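Long-range contact in nicotinate phosphoribosyltransferase (Saccharomyces cerevisiae, PDB 1VLP), which catalyses the ATP-dependent synthesis of nicotinate ribonucleotide from nicotinate and phosphoribosyl pyrophosphate, the first step from nicotinic acid to NAD: residues V35-Y48 with L129-I141. Sequence-based numbering, arbitrary orientation.
Sequences VFTNFPDVTVTYKY and LKILVSGSWKDTI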
# COMPACT_ATOMS: atom_id res chain seq x y z
N VAL A 35 0.67 -7.77 -13.66
CA VAL A 35 0.01 -9.07 -13.57
C VAL A 35 -0.67 -9.38 -14.88
O VAL A 35 -0.61 -10.51 -15.37
CB VAL A 35 -0.97 -9.06 -12.41
CG1 VAL A 35 -1.90 -10.19 -12.46
CG2 VAL A 35 -0.16 -9.03 -11.08
N PHE A 36 -1.34 -8.36 -15.43
CA PHE A 36 -1.99 -8.49 -16.74
C PHE A 36 -0.97 -8.88 -17.81
O PHE A 36 -1.27 -9.73 -18.64
CB PHE A 36 -2.70 -7.17 -17.13
CG PHE A 36 -3.11 -7.12 -18.59
CD1 PHE A 36 -4.18 -7.87 -19.03
CD2 PHE A 36 -2.37 -6.37 -19.52
CE1 PHE A 36 -4.56 -7.84 -20.38
CE2 PHE A 36 -2.75 -6.35 -20.88
CZ PHE A 36 -3.84 -7.08 -21.28
N THR A 37 0.19 -8.24 -17.79
CA THR A 37 1.22 -8.40 -18.81
C THR A 37 1.85 -9.81 -18.75
O THR A 37 2.05 -10.46 -19.79
CB THR A 37 2.27 -7.25 -18.73
OG1 THR A 37 1.64 -5.95 -19.02
CG2 THR A 37 3.41 -7.44 -19.72
N ASN A 38 2.16 -10.29 -17.54
CA ASN A 38 3.00 -11.43 -17.31
C ASN A 38 2.27 -12.68 -16.86
O ASN A 38 2.62 -13.80 -17.24
CB ASN A 38 4.06 -11.05 -16.26
CG ASN A 38 5.01 -10.00 -16.76
OD1 ASN A 38 5.88 -10.30 -17.60
ND2 ASN A 38 4.88 -8.78 -16.27
N PHE A 39 1.22 -12.50 -16.06
CA PHE A 39 0.51 -13.61 -15.44
C PHE A 39 -1.03 -13.51 -15.53
O PHE A 39 -1.73 -13.69 -14.56
CB PHE A 39 0.95 -13.72 -13.97
CG PHE A 39 2.45 -13.83 -13.80
CD1 PHE A 39 3.14 -14.95 -14.24
CD2 PHE A 39 3.18 -12.82 -13.19
CE1 PHE A 39 4.50 -15.06 -14.08
CE2 PHE A 39 4.53 -12.93 -13.03
CZ PHE A 39 5.20 -14.05 -13.47
N PRO A 40 -1.56 -13.29 -16.74
CA PRO A 40 -3.01 -13.08 -16.95
C PRO A 40 -3.93 -14.29 -16.61
O PRO A 40 -5.16 -14.14 -16.55
CB PRO A 40 -3.08 -12.82 -18.47
CG PRO A 40 -1.91 -13.52 -19.03
CD PRO A 40 -0.82 -13.31 -18.02
N ASP A 41 -3.32 -15.44 -16.43
CA ASP A 41 -3.98 -16.76 -16.24
C ASP A 41 -3.96 -17.26 -14.77
O ASP A 41 -4.77 -18.08 -14.35
CB ASP A 41 -3.18 -17.77 -17.05
CG ASP A 41 -1.62 -17.70 -16.75
OD1 ASP A 41 -1.03 -16.56 -16.89
OD2 ASP A 41 -1.01 -18.80 -16.40
N VAL A 42 -2.95 -16.82 -14.05
CA VAL A 42 -2.69 -17.25 -12.68
C VAL A 42 -3.87 -16.87 -11.82
O VAL A 42 -4.45 -15.80 -11.98
CB VAL A 42 -1.38 -16.56 -12.16
CG1 VAL A 42 -1.22 -16.66 -10.67
CG2 VAL A 42 -0.18 -17.08 -12.91
N THR A 43 -4.22 -17.76 -10.90
CA THR A 43 -5.34 -17.56 -9.99
C THR A 43 -4.80 -17.35 -8.58
O THR A 43 -3.72 -17.85 -8.21
CB THR A 43 -6.39 -18.71 -10.03
OG1 THR A 43 -5.85 -19.92 -9.49
CG2 THR A 43 -6.86 -18.95 -11.44
N VAL A 44 -5.51 -16.51 -7.84
CA VAL A 44 -5.08 -16.17 -6.50
C VAL A 44 -6.26 -16.08 -5.55
O VAL A 44 -7.45 -15.96 -5.98
CB VAL A 44 -4.34 -14.79 -6.48
CG1 VAL A 44 -3.06 -14.81 -7.34
CG2 VAL A 44 -5.33 -13.65 -6.93
N THR A 45 -5.93 -16.12 -4.25
CA THR A 45 -6.91 -15.81 -3.22
C THR A 45 -6.27 -14.81 -2.27
O THR A 45 -5.15 -15.03 -1.82
CB THR A 45 -7.34 -17.07 -2.44
OG1 THR A 45 -8.01 -17.96 -3.34
CG2 THR A 45 -8.26 -16.71 -1.29
N TYR A 46 -7.00 -13.74 -1.94
CA TYR A 46 -6.63 -12.81 -0.84
C TYR A 46 -7.57 -13.03 0.33
O TYR A 46 -8.76 -13.39 0.12
CB TYR A 46 -6.78 -11.32 -1.26
CG TYR A 46 -5.89 -10.85 -2.40
CD1 TYR A 46 -6.23 -11.12 -3.73
CD2 TYR A 46 -4.73 -10.12 -2.16
CE1 TYR A 46 -5.44 -10.69 -4.78
CE2 TYR A 46 -3.93 -9.69 -3.21
CZ TYR A 46 -4.31 -10.00 -4.53
OH TYR A 46 -3.58 -9.57 -5.59
N LYS A 47 -7.09 -12.75 1.55
CA LYS A 47 -7.90 -12.93 2.74
C LYS A 47 -7.81 -11.73 3.63
O LYS A 47 -6.76 -11.21 3.87
CB LYS A 47 -7.46 -14.17 3.53
CG LYS A 47 -7.92 -14.16 5.01
CD LYS A 47 -7.43 -15.38 5.85
CE LYS A 47 -8.05 -15.37 7.29
NZ LYS A 47 -7.34 -14.56 8.34
N TYR A 48 -8.96 -11.35 4.13
CA TYR A 48 -9.11 -10.30 5.16
C TYR A 48 -8.74 -10.84 6.53
O TYR A 48 -9.13 -11.91 6.91
CB TYR A 48 -10.56 -9.82 5.18
CG TYR A 48 -11.03 -9.01 6.37
CD1 TYR A 48 -10.83 -7.62 6.42
CD2 TYR A 48 -11.67 -9.63 7.45
CE1 TYR A 48 -11.28 -6.88 7.48
CE2 TYR A 48 -12.13 -8.88 8.56
CZ TYR A 48 -11.97 -7.49 8.52
OH TYR A 48 -12.46 -6.76 9.56
N LEU A 129 -16.19 -10.28 10.45
CA LEU A 129 -16.26 -10.39 9.00
C LEU A 129 -15.34 -11.46 8.47
O LEU A 129 -14.24 -11.68 8.98
CB LEU A 129 -15.88 -9.06 8.31
CG LEU A 129 -16.44 -7.77 8.88
CD1 LEU A 129 -16.04 -6.62 8.01
CD2 LEU A 129 -17.94 -7.87 9.05
N LYS A 130 -15.83 -12.18 7.46
CA LYS A 130 -15.03 -13.12 6.72
C LYS A 130 -15.08 -12.70 5.26
O LYS A 130 -16.15 -12.65 4.67
CB LYS A 130 -15.56 -14.55 6.91
CG LYS A 130 -14.65 -15.57 6.31
CD LYS A 130 -15.07 -17.01 6.66
CE LYS A 130 -14.56 -17.99 5.63
NZ LYS A 130 -14.90 -19.41 5.98
N ILE A 131 -13.92 -12.40 4.70
CA ILE A 131 -13.82 -11.95 3.30
C ILE A 131 -12.70 -12.64 2.58
O ILE A 131 -11.55 -12.53 2.99
CB ILE A 131 -13.69 -10.41 3.17
CG1 ILE A 131 -14.88 -9.68 3.82
CG2 ILE A 131 -13.65 -10.00 1.68
CD1 ILE A 131 -14.58 -8.21 4.14
N LEU A 132 -13.05 -13.37 1.53
CA LEU A 132 -12.09 -13.92 0.59
C LEU A 132 -12.32 -13.36 -0.80
O LEU A 132 -13.44 -13.23 -1.24
CB LEU A 132 -12.23 -15.43 0.52
CG LEU A 132 -11.85 -16.20 1.78
CD1 LEU A 132 -12.26 -17.62 1.58
CD2 LEU A 132 -10.38 -16.08 2.04
N VAL A 133 -11.23 -12.98 -1.48
CA VAL A 133 -11.29 -12.46 -2.82
C VAL A 133 -10.47 -13.41 -3.74
O VAL A 133 -9.27 -13.60 -3.51
CB VAL A 133 -10.77 -11.02 -2.92
CG1 VAL A 133 -11.02 -10.47 -4.28
CG2 VAL A 133 -11.38 -10.09 -1.83
N SER A 134 -11.13 -14.07 -4.68
CA SER A 134 -10.47 -15.12 -5.41
C SER A 134 -10.90 -15.11 -6.86
O SER A 134 -12.03 -14.82 -7.24
CB SER A 134 -10.71 -16.47 -4.73
OG SER A 134 -10.05 -17.55 -5.36
N GLY A 135 -9.94 -15.48 -7.68
CA GLY A 135 -10.10 -15.49 -9.15
C GLY A 135 -8.79 -15.27 -9.84
O GLY A 135 -7.72 -15.38 -9.20
N SER A 136 -8.82 -14.93 -11.13
CA SER A 136 -7.59 -14.60 -11.84
C SER A 136 -6.94 -13.41 -11.16
O SER A 136 -7.59 -12.50 -10.69
CB SER A 136 -7.88 -14.32 -13.33
OG SER A 136 -6.72 -14.32 -14.13
N TRP A 137 -5.62 -13.41 -11.14
CA TRP A 137 -4.88 -12.34 -10.49
C TRP A 137 -5.23 -10.96 -11.08
O TRP A 137 -5.45 -10.05 -10.32
CB TRP A 137 -3.39 -12.67 -10.54
CG TRP A 137 -2.51 -11.96 -9.51
CD1 TRP A 137 -2.91 -11.16 -8.48
CD2 TRP A 137 -1.10 -12.08 -9.39
NE1 TRP A 137 -1.86 -10.76 -7.75
CE2 TRP A 137 -0.72 -11.31 -8.26
CE3 TRP A 137 -0.10 -12.76 -10.12
CZ2 TRP A 137 0.63 -11.17 -7.88
CZ3 TRP A 137 1.22 -12.61 -9.72
CH2 TRP A 137 1.57 -11.84 -8.61
N LYS A 138 -5.38 -10.85 -12.40
CA LYS A 138 -5.78 -9.58 -13.05
C LYS A 138 -7.21 -9.12 -12.70
O LYS A 138 -7.50 -7.94 -12.82
CB LYS A 138 -5.65 -9.65 -14.57
CG LYS A 138 -6.66 -10.46 -15.27
CD LYS A 138 -6.25 -10.60 -16.75
CE LYS A 138 -7.26 -11.39 -17.53
NZ LYS A 138 -7.32 -12.83 -17.19
N ASP A 139 -8.05 -10.05 -12.29
CA ASP A 139 -9.44 -9.77 -11.87
C ASP A 139 -9.55 -9.42 -10.39
O ASP A 139 -10.63 -8.94 -9.95
CB ASP A 139 -10.36 -10.99 -12.10
CG ASP A 139 -10.69 -11.22 -13.56
OD1 ASP A 139 -10.41 -10.34 -14.38
OD2 ASP A 139 -11.21 -12.30 -13.87
N THR A 140 -8.52 -9.72 -9.60
CA THR A 140 -8.62 -9.61 -8.14
C THR A 140 -7.72 -8.55 -7.50
O THR A 140 -8.02 -8.04 -6.37
CB THR A 140 -8.36 -10.99 -7.47
OG1 THR A 140 -7.08 -11.45 -7.81
CG2 THR A 140 -9.42 -11.99 -7.94
N ILE A 141 -6.63 -8.24 -8.19
CA ILE A 141 -5.59 -7.33 -7.66
C ILE A 141 -6.10 -5.94 -7.17
O ILE A 141 -5.56 -5.38 -6.20
CB ILE A 141 -4.43 -7.22 -8.67
CG1 ILE A 141 -3.24 -6.50 -8.06
CG2 ILE A 141 -4.89 -6.54 -9.97
CD1 ILE A 141 -2.03 -7.20 -8.20
O HOH W 1 -4.33 -13.00 -13.92
O HOH W 2 -7.33 -17.37 -14.76
O HOH W 3 -11.54 -13.33 6.30
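An antiparallel strand pair in the N-terminal domain, 43-48 against 129-134, runs on into a hydrophobic cluster in which the indole of Trp-137 lies between Val-35 and Val-44, an example of a strand pair continued, past its last bridge, by packing around one large side chain. Backbone bonds link Val-44 with Gly-135 and Tyr-46 with Val-133 in both directions, and Tyr-48 N extends the ladder to Ile-131 O. Beyond the corner at Gly-135, Trp-137 N still reaches Val-42 O at 2.8 Å. A chi1 of -159°, which sets CG of Trp-137 opposite the backbone N, brings the indole between the two valines: Val-35 CG2 stands over the centre of the six-membered ring, 3.6 Å from its centroid, while Val-44 CG1 covers the opposite face, 3.8 Å from the five-membered centroid. At the indole edge, in plane, lies Tyr-46 OH, to which Trp-137 NE1 gives a weak, bent hydrogen bond of 3.0 Å (132°); the hydroxyl is also bonded to Glu-245. A leucine in place of Trp-137 lacks ring and N-H, and would probably leave a gap between the valines and Tyr-46 OH with one partner fewer. Just after helix 26-38, Lys-138 NZ donates a 2.6 Å hydrogen bond to Pro-40 O, in the carbonyl plane; across the sheet from the indole, Thr-45 OG1 and Ser-134 OG share one of 2.9 Å. Ile-141, about 7 Å between side chains from Tyr-27, which probably binds nicotinate, joins Phe-39, Val-42 and Trp-137 against helix 244-254, and strands 113-120 and 388-395 flank the pair within the antiparallel sheet.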